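FAD-binding oxidoreductase (Gulosibacter chungangensis, PDB 7PBG) catalyses the FAD-dependent oxidation of 4-ethylphenol, using a flavin held by a covalent bond to the protein. Local coordinates at residues F390-H395 with L445-D450; D426-F431 with I441-Y446. All coordinates share one frame; numbering follows the deposited sequence.

Contact 1: residues F390-H395 with L445-D450. With FAD (flavin-adenine dinucleotide), chain C.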
loop_
_atom_site.group_PDB
_atom_site.type_symbol
_atom_site.label_atom_id
_atom_site.label_comp_id
_atom_site.label_asym_id
_atom_site.label_seq_id
_atom_site.Cartn_x
_atom_site.Cartn_y
_atom_site.Cartn_z
ATOM N N PHE A 390 -15.340 9.508 34.198
ATOM C CA PHE A 390 -15.522 10.593 35.185
ATOM C C PHE A 390 -15.833 11.857 34.390
ATOM O O PHE A 390 -15.636 11.903 33.170
ATOM C CB PHE A 390 -14.294 10.697 36.090
ATOM C CG PHE A 390 -12.990 10.865 35.356
ATOM C CD1 PHE A 390 -12.686 12.076 34.768
ATOM C CD2 PHE A 390 -12.082 9.825 35.267
ATOM C CE1 PHE A 390 -11.472 12.251 34.124
ATOM C CE2 PHE A 390 -10.899 9.970 34.569
ATOM C CZ PHE A 390 -10.585 11.194 34.016
ATOM N N PRO A 391 -16.250 12.939 35.063
ATOM C CA PRO A 391 -16.664 14.140 34.343
ATOM C C PRO A 391 -15.516 14.711 33.498
ATOM O O PRO A 391 -14.450 14.858 33.999
ATOM C CB PRO A 391 -17.162 15.096 35.449
ATOM C CG PRO A 391 -17.531 14.183 36.572
ATOM C CD PRO A 391 -16.550 13.026 36.508
ATOM N N ASN A 392 -15.814 15.017 32.240
ATOM C CA ASN A 392 -14.885 15.679 31.285
ATOM C C ASN A 392 -13.731 14.724 30.927
ATOM O O ASN A 392 -12.696 15.202 30.456
ATOM C CB ASN A 392 -14.315 16.997 31.855
ATOM C CG ASN A 392 -15.347 17.851 32.554
ATOM O OD1 ASN A 392 -16.426 18.069 32.032
ATOM N ND2 ASN A 392 -15.034 18.268 33.766
ATOM N N ALA A 393 -13.899 13.397 31.078
ATOM C CA ALA A 393 -12.857 12.431 30.695
ATOM C C ALA A 393 -12.616 12.536 29.179
ATOM O O ALA A 393 -13.542 12.527 28.346
ATOM C CB ALA A 393 -13.238 11.016 31.052
ATOM N N GLY A 394 -11.349 12.624 28.823
ATOM C CA GLY A 394 -10.931 12.554 27.426
ATOM C C GLY A 394 -9.592 11.861 27.367
ATOM O O GLY A 394 -9.061 11.500 28.442
ATOM N N HIS A 395 -9.102 11.663 26.155
ATOM C CA HIS A 395 -7.860 10.899 25.925
ATOM C C HIS A 395 -6.868 11.664 25.079
ATOM O O HIS A 395 -7.181 12.734 24.547
ATOM C CB HIS A 395 -8.250 9.502 25.402
ATOM C CG HIS A 395 -9.056 9.530 24.165
ATOM N ND1 HIS A 395 -8.694 10.215 23.027
ATOM C CD2 HIS A 395 -10.197 8.889 23.867
ATOM C CE1 HIS A 395 -9.643 10.087 22.130
ATOM N NE2 HIS A 395 -10.523 9.206 22.580
ATOM N N LEU A 445 -7.157 8.367 30.372
ATOM C CA LEU A 445 -8.328 9.217 30.670
ATOM C C LEU A 445 -7.920 10.276 31.676
ATOM O O LEU A 445 -7.423 9.945 32.766
ATOM C CB LEU A 445 -9.481 8.355 31.147
ATOM C CG LEU A 445 -10.070 7.476 30.061
ATOM C CD1 LEU A 445 -11.188 6.628 30.630
ATOM C CD2 LEU A 445 -10.599 8.301 28.874
ATOM N N TYR A 446 -8.036 11.512 31.246
ATOM C CA TYR A 446 -7.730 12.684 32.104
ATOM C C TYR A 446 -8.890 13.671 32.072
ATOM O O TYR A 446 -9.752 13.599 31.212
ATOM C CB TYR A 446 -6.419 13.340 31.662
ATOM C CG TYR A 446 -6.499 14.086 30.366
ATOM C CD1 TYR A 446 -6.495 15.467 30.351
ATOM C CD2 TYR A 446 -6.628 13.436 29.147
ATOM C CE1 TYR A 446 -6.600 16.179 29.169
ATOM C CE2 TYR A 446 -6.753 14.133 27.959
ATOM C CZ TYR A 446 -6.735 15.512 27.963
ATOM O OH TYR A 446 -6.894 16.241 26.818
ATOM N N ASP A 447 -8.878 14.643 32.995
ATOM C CA ASP A 447 -9.936 15.673 33.077
ATOM C C ASP A 447 -9.598 16.784 32.097
ATOM O O ASP A 447 -8.706 17.618 32.412
ATOM C CB ASP A 447 -10.016 16.222 34.501
ATOM C CG ASP A 447 -11.175 17.143 34.735
ATOM O OD1 ASP A 447 -11.687 17.694 33.779
ATOM O OD2 ASP A 447 -11.441 17.394 35.918
ATOM N N THR A 448 -10.309 16.854 30.968
ATOM C CA THR A 448 -9.977 17.770 29.860
ATOM C C THR A 448 -10.171 19.213 30.322
ATOM O O THR A 448 -9.579 20.089 29.677
ATOM C CB THR A 448 -10.798 17.471 28.614
ATOM O OG1 THR A 448 -12.183 17.682 28.949
ATOM C CG2 THR A 448 -10.481 16.084 28.129
ATOM N N ALA A 449 -11.010 19.451 31.338
ATOM C CA ALA A 449 -11.353 20.814 31.824
ATOM C C ALA A 449 -10.326 21.329 32.837
ATOM O O ALA A 449 -10.389 22.528 33.161
ATOM C CB ALA A 449 -12.736 20.832 32.426
ATOM N N ASP A 450 -9.413 20.494 33.341
ATOM C CA ASP A 450 -8.570 20.813 34.518
ATOM C C ASP A 450 -7.135 21.037 34.061
ATOM O O ASP A 450 -6.464 20.088 33.660
ATOM C CB ASP A 450 -8.641 19.709 35.570
ATOM C CG ASP A 450 -7.717 19.915 36.762
ATOM O OD1 ASP A 450 -7.008 20.928 36.798
ATOM O OD2 ASP A 450 -7.723 19.065 37.636
HETATM P PA FAD C . -10.665 14.176 10.550
HETATM O O1A FAD C . -10.525 14.874 11.864
HETATM O O2A FAD C . -11.633 14.735 9.537
HETATM O O5B FAD C . -9.248 14.122 9.879
HETATM C C5B FAD C . -8.083 13.771 10.612
HETATM C C4B FAD C . -6.906 14.448 9.953
HETATM O O4B FAD C . -6.711 13.939 8.602
HETATM C C3B FAD C . -7.025 15.969 9.761
HETATM O O3B FAD C . -6.674 16.671 10.950
HETATM C C2B FAD C . -6.122 16.218 8.543
HETATM O O2B FAD C . -4.772 16.273 8.965
HETATM C C1B FAD C . -6.412 14.985 7.693
HETATM N N9A FAD C . -7.520 15.128 6.785
HETATM C C8A FAD C . -8.785 14.676 6.990
HETATM N N7A FAD C . -9.567 14.930 5.982
HETATM C C5A FAD C . -8.794 15.640 5.094
HETATM C C6A FAD C . -9.055 16.142 3.816
HETATM N N6A FAD C . -10.262 16.083 3.238
HETATM N N1A FAD C . -8.044 16.786 3.191
HETATM C C2A FAD C . -6.829 16.839 3.795
HETATM N N3A FAD C . -6.463 16.368 4.980
HETATM C C4A FAD C . -7.510 15.772 5.585
HETATM N N1 FAD C . -8.986 5.904 15.505
HETATM C C2 FAD C . -8.849 4.841 14.734
HETATM O O2 FAD C . -8.288 4.925 13.610
HETATM N N3 FAD C . -9.376 3.650 15.076
HETATM C C4 FAD C . -10.002 3.438 16.271
HETATM O O4 FAD C . -10.534 2.336 16.503
HETATM C C4X FAD C . -10.128 4.511 17.133
HETATM N N5 FAD C . -10.713 4.303 18.283
HETATM C C5X FAD C . -10.835 5.390 19.114
HETATM C C6 FAD C . -11.481 5.199 20.344
HETATM C C7 FAD C . -11.701 6.245 21.220
HETATM C C7M FAD C . -12.419 5.989 22.528
HETATM C C8 FAD C . -11.268 7.535 20.848
HETATM C C8M FAD C . -11.483 8.701 21.765
HETATM C C9 FAD C . -10.600 7.730 19.656
HETATM C C9A FAD C . -10.378 6.676 18.749
HETATM N N10 FAD C . -9.762 6.849 17.513
HETATM C C10 FAD C . -9.628 5.767 16.655
HETATM C "C1'" FAD C . -9.333 8.186 17.027
HETATM C "C2'" FAD C . -10.425 8.931 16.244
HETATM O "O2'" FAD C . -11.729 8.808 16.908
HETATM C "C3'" FAD C . -10.652 8.438 14.800
HETATM O "O3'" FAD C . -9.418 8.204 14.167
HETATM C "C4'" FAD C . -11.490 9.363 13.908
HETATM O "O4'" FAD C . -12.089 8.608 12.842
HETATM C "C5'" FAD C . -10.654 10.480 13.345
HETATM O "O5'" FAD C . -11.425 11.672 13.138
HETATM P P FAD C . -12.132 11.976 11.740
HETATM O O1P FAD C . -13.222 12.978 11.978
HETATM O O2P FAD C . -12.502 10.650 11.156
HETATM O O3P FAD C . -10.976 12.629 10.849
HETATM O O HOH W 1 -13.608 15.438 36.502
#
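Gly-394 pairs with Tyr-446 in the sheet immediately before His-395, a residue whose NE2 is covalently joined to the methyl carbon C8M of FAD at 1.4 Å. The pair is antiparallel and hydrogen-bonded in both directions, Gly-394 N to Tyr-446 O and Tyr-446 N to Gly-394 O, each at 3.0 Å. Beyond it the CB of His-395 points away from 445-450, and CG sits between the backbone N and the carbonyl carbon (chi1 58°), which carries the imidazole to the flavin. Lacking a side chain, Gly-394 lets the methyl CG2 of Thr-448 lie 3.6 Å from its CA. The phenol of Tyr-446 runs past Gly-394 O to hydrogen-bond Pro-46 O.

Ahead of this pair, residues 390-393 form a type II beta turn. It brings the Phe-390 ring edge-on against the opposing backbone, CZ 3.6 Å from Leu-445 O, while Ala-393 CB lies over the rim of one ring face. At the turn, Asn-392 O accepts from Thr-448 N at 2.9 Å in a nearly straight bond (173°).

Asp-447 has CG anti to its backbone N (chi1 -172°), and its OD1 closes an Asx turn by accepting from Ala-449 N at 3.1 Å. Asn-392 ND2 adds a weak bond to the same oxygen at 3.4 Å, the amide lying alongside the carboxylate, and a water links Pro-391 O to OD2, weakly at the latter. An alanine in place of Asp-447 would probably leave Ala-449 N without its acceptor and the Asn-392 amide freer to turn.

The NE2-C8M bond is an 8α-histidyl linkage: it fastens the dimethylbenzene end of the flavin to strand 393-402, and the cofactor cannot leave by simple dissociation.

Contact 2: residues D426-F431 with I441-Y446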
loop_
_atom_site.group_PDB
_atom_site.type_symbol
_atom_site.label_atom_id
_atom_site.label_comp_id
_atom_site.label_asym_id
_atom_site.label_seq_id
_atom_site.Cartn_x
_atom_site.Cartn_y
_atom_site.Cartn_z
ATOM N N ASP A 426 -5.494 7.499 34.613
ATOM C CA ASP A 426 -6.048 6.148 34.372
ATOM C C ASP A 426 -5.564 5.646 33.005
ATOM O O ASP A 426 -5.533 6.449 32.044
ATOM C CB ASP A 426 -7.578 6.178 34.423
ATOM C CG ASP A 426 -8.159 6.243 35.827
ATOM O OD1 ASP A 426 -7.393 6.207 36.794
ATOM O OD2 ASP A 426 -9.374 6.357 35.935
ATOM N N TYR A 427 -5.255 4.363 32.945
ATOM C CA TYR A 427 -4.591 3.692 31.798
ATOM C C TYR A 427 -5.487 2.635 31.209
ATOM O O TYR A 427 -5.673 1.598 31.825
ATOM C CB TYR A 427 -3.286 3.077 32.300
ATOM C CG TYR A 427 -2.511 2.247 31.327
ATOM C CD1 TYR A 427 -2.560 2.445 29.944
ATOM C CD2 TYR A 427 -1.656 1.284 31.827
ATOM C CE1 TYR A 427 -1.838 1.651 29.071
ATOM C CE2 TYR A 427 -0.905 0.513 30.971
ATOM C CZ TYR A 427 -0.972 0.708 29.604
ATOM O OH TYR A 427 -0.180 -0.097 28.849
ATOM N N LEU A 428 -6.030 2.918 30.038
ATOM C CA LEU A 428 -6.795 1.956 29.246
ATOM C C LEU A 428 -5.833 1.437 28.181
ATOM O O LEU A 428 -5.171 2.245 27.517
ATOM C CB LEU A 428 -8.021 2.641 28.649
ATOM C CG LEU A 428 -9.161 2.871 29.640
ATOM C CD1 LEU A 428 -8.763 3.764 30.809
ATOM C CD2 LEU A 428 -10.341 3.460 28.890
ATOM N N ALA A 429 -5.712 0.128 28.087
ATOM C CA ALA A 429 -4.625 -0.479 27.300
ATOM C C ALA A 429 -5.235 -1.416 26.285
ATOM O O ALA A 429 -6.159 -2.193 26.636
ATOM C CB ALA A 429 -3.638 -1.188 28.188
ATOM N N GLN A 430 -4.746 -1.345 25.057
ATOM C CA GLN A 430 -5.041 -2.406 24.084
ATOM C C GLN A 430 -3.704 -2.819 23.463
ATOM O O GLN A 430 -2.852 -1.962 23.211
ATOM C CB GLN A 430 -6.117 -1.854 23.169
ATOM C CG GLN A 430 -6.645 -2.822 22.128
ATOM C CD GLN A 430 -8.004 -2.319 21.722
ATOM O OE1 GLN A 430 -8.989 -2.449 22.461
ATOM N NE2 GLN A 430 -8.050 -1.633 20.603
ATOM N N PHE A 431 -3.552 -4.093 23.200
ATOM C CA PHE A 431 -2.413 -4.580 22.392
ATOM C C PHE A 431 -3.004 -5.300 21.199
ATOM O O PHE A 431 -4.007 -5.973 21.329
ATOM C CB PHE A 431 -1.503 -5.511 23.174
ATOM C CG PHE A 431 -0.661 -4.852 24.227
ATOM C CD1 PHE A 431 0.639 -4.434 23.951
ATOM C CD2 PHE A 431 -1.211 -4.580 25.455
ATOM C CE1 PHE A 431 1.383 -3.806 24.935
ATOM C CE2 PHE A 431 -0.465 -3.940 26.431
ATOM C CZ PHE A 431 0.837 -3.576 26.174
ATOM N N ILE A 441 -1.614 0.350 22.420
ATOM C CA ILE A 441 -2.461 1.569 22.483
ATOM C C ILE A 441 -2.670 1.950 23.957
ATOM O O ILE A 441 -3.257 1.185 24.715
ATOM C CB ILE A 441 -3.810 1.347 21.794
ATOM C CG1 ILE A 441 -3.679 0.736 20.385
ATOM C CG2 ILE A 441 -4.566 2.649 21.827
ATOM C CD1 ILE A 441 -2.621 1.357 19.511
ATOM N N CYS A 442 -2.066 3.044 24.378
ATOM C CA CYS A 442 -2.240 3.657 25.710
ATOM C C CYS A 442 -3.253 4.768 25.529
ATOM O O CYS A 442 -2.949 5.792 24.866
ATOM C CB CYS A 442 -0.914 4.146 26.253
ATOM S SG CYS A 442 -1.108 5.155 27.736
ATOM N N LEU A 443 -4.453 4.507 25.987
ATOM C CA LEU A 443 -5.557 5.487 25.995
ATOM C C LEU A 443 -5.661 5.969 27.425
ATOM O O LEU A 443 -6.226 5.279 28.294
ATOM C CB LEU A 443 -6.808 4.778 25.515
ATOM C CG LEU A 443 -8.018 5.655 25.244
ATOM C CD1 LEU A 443 -9.041 4.857 24.436
ATOM C CD2 LEU A 443 -8.639 6.199 26.516
ATOM N N PRO A 444 -5.066 7.121 27.758
ATOM C CA PRO A 444 -5.214 7.645 29.099
ATOM C C PRO A 444 -6.565 8.360 29.190
ATOM O O PRO A 444 -7.037 8.843 28.152
ATOM C CB PRO A 444 -4.110 8.685 29.198
ATOM C CG PRO A 444 -4.000 9.214 27.777
ATOM C CD PRO A 444 -4.253 8.000 26.907
ATOM N N LEU A 445 -7.157 8.367 30.372
ATOM C CA LEU A 445 -8.328 9.217 30.670
ATOM C C LEU A 445 -7.920 10.276 31.676
ATOM O O LEU A 445 -7.423 9.945 32.766
ATOM C CB LEU A 445 -9.481 8.355 31.147
ATOM C CG LEU A 445 -10.070 7.476 30.061
ATOM C CD1 LEU A 445 -11.188 6.628 30.630
ATOM C CD2 LEU A 445 -10.599 8.301 28.874
ATOM N N TYR A 446 -8.036 11.512 31.246
ATOM C CA TYR A 446 -7.730 12.684 32.104
ATOM C C TYR A 446 -8.890 13.671 32.072
ATOM O O TYR A 446 -9.752 13.599 31.212
ATOM C CB TYR A 446 -6.419 13.340 31.662
ATOM C CG TYR A 446 -6.499 14.086 30.366
ATOM C CD1 TYR A 446 -6.495 15.467 30.351
ATOM C CD2 TYR A 446 -6.628 13.436 29.147
ATOM C CE1 TYR A 446 -6.600 16.179 29.169
ATOM C CE2 TYR A 446 -6.753 14.133 27.959
ATOM C CZ TYR A 446 -6.735 15.512 27.963
ATOM O OH TYR A 446 -6.894 16.241 26.818
#
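Leu-428 carries CG beside its backbone N, anti to the carbonyl carbon (chi1 -77°), whereas Leu-443 opposite has CG anti to the backbone N (chi1 -171°); with these torsions the two side chains cross obliquely, CB to CB at 4.0 Å. They belong to a beta hairpin, strands 426-433 and 438-447, in the middle of an antiparallel sheet, between strands 277-280 and 393-402. Leu-428 CD2 also meets Leu-445 CD1 at 3.7 Å, so the three leucines form a continuous apolar patch on one face of the sheet. Leu-443 extends that patch to the cofactor, touching both His-395 and FAD.

Leu-428 and Leu-443 exchange two backbone hydrogen bonds, and Gln-430 and Ile-441 do the same, the shortest being Ile-441 N to Gln-430 O at 2.7 Å. At the far end Asp-426 O accepts from Leu-445 N at 3.0 Å and also receives a CA-H...O contact from Pro-444. Proline is accommodated without cost to this pairing, since Pro-444 faces Tyr-427 in a non-hydrogen-bonded pair. On the leucine face, the ends of the strand segment carry polar groups with partners beyond the hairpin: the Asp-426 carboxylate forms a salt bridge with Arg-291, and Gln-430 OE1 accepts from Arg-279 NE.

On the other face, Tyr-427 CG and Cys-442 SG are each anti to their own backbone N. The phenol is hydrogen-bonded through OH to His-440 NE2. Cys-442 SG approaches its ring obliquely, 53° off the normal, and lies 3.8 Å from Tyr-427 CD1.

Contacts 1 and 2 have centres 13 Å apart in one antiparallel sheet and share strand 438-447, with Leu-445 and Tyr-446 in both. Along the chain, 390-395 comes first, followed by helix 406-422, then 426-431, and finally 441-446 running into 445-450. Strand 438-447 thus lies between 426-433 on one flank and 393-402 on the other. The two contacts also touch directly: His-395 CB packs 3.5 Å from Leu-443 CD2. All four segments belong to the C-terminal region shared by FAD-linked oxidases, and together they tie the strand bearing the covalent flavin attachment into the interior of the sheet, through a neighbour paired on both sides.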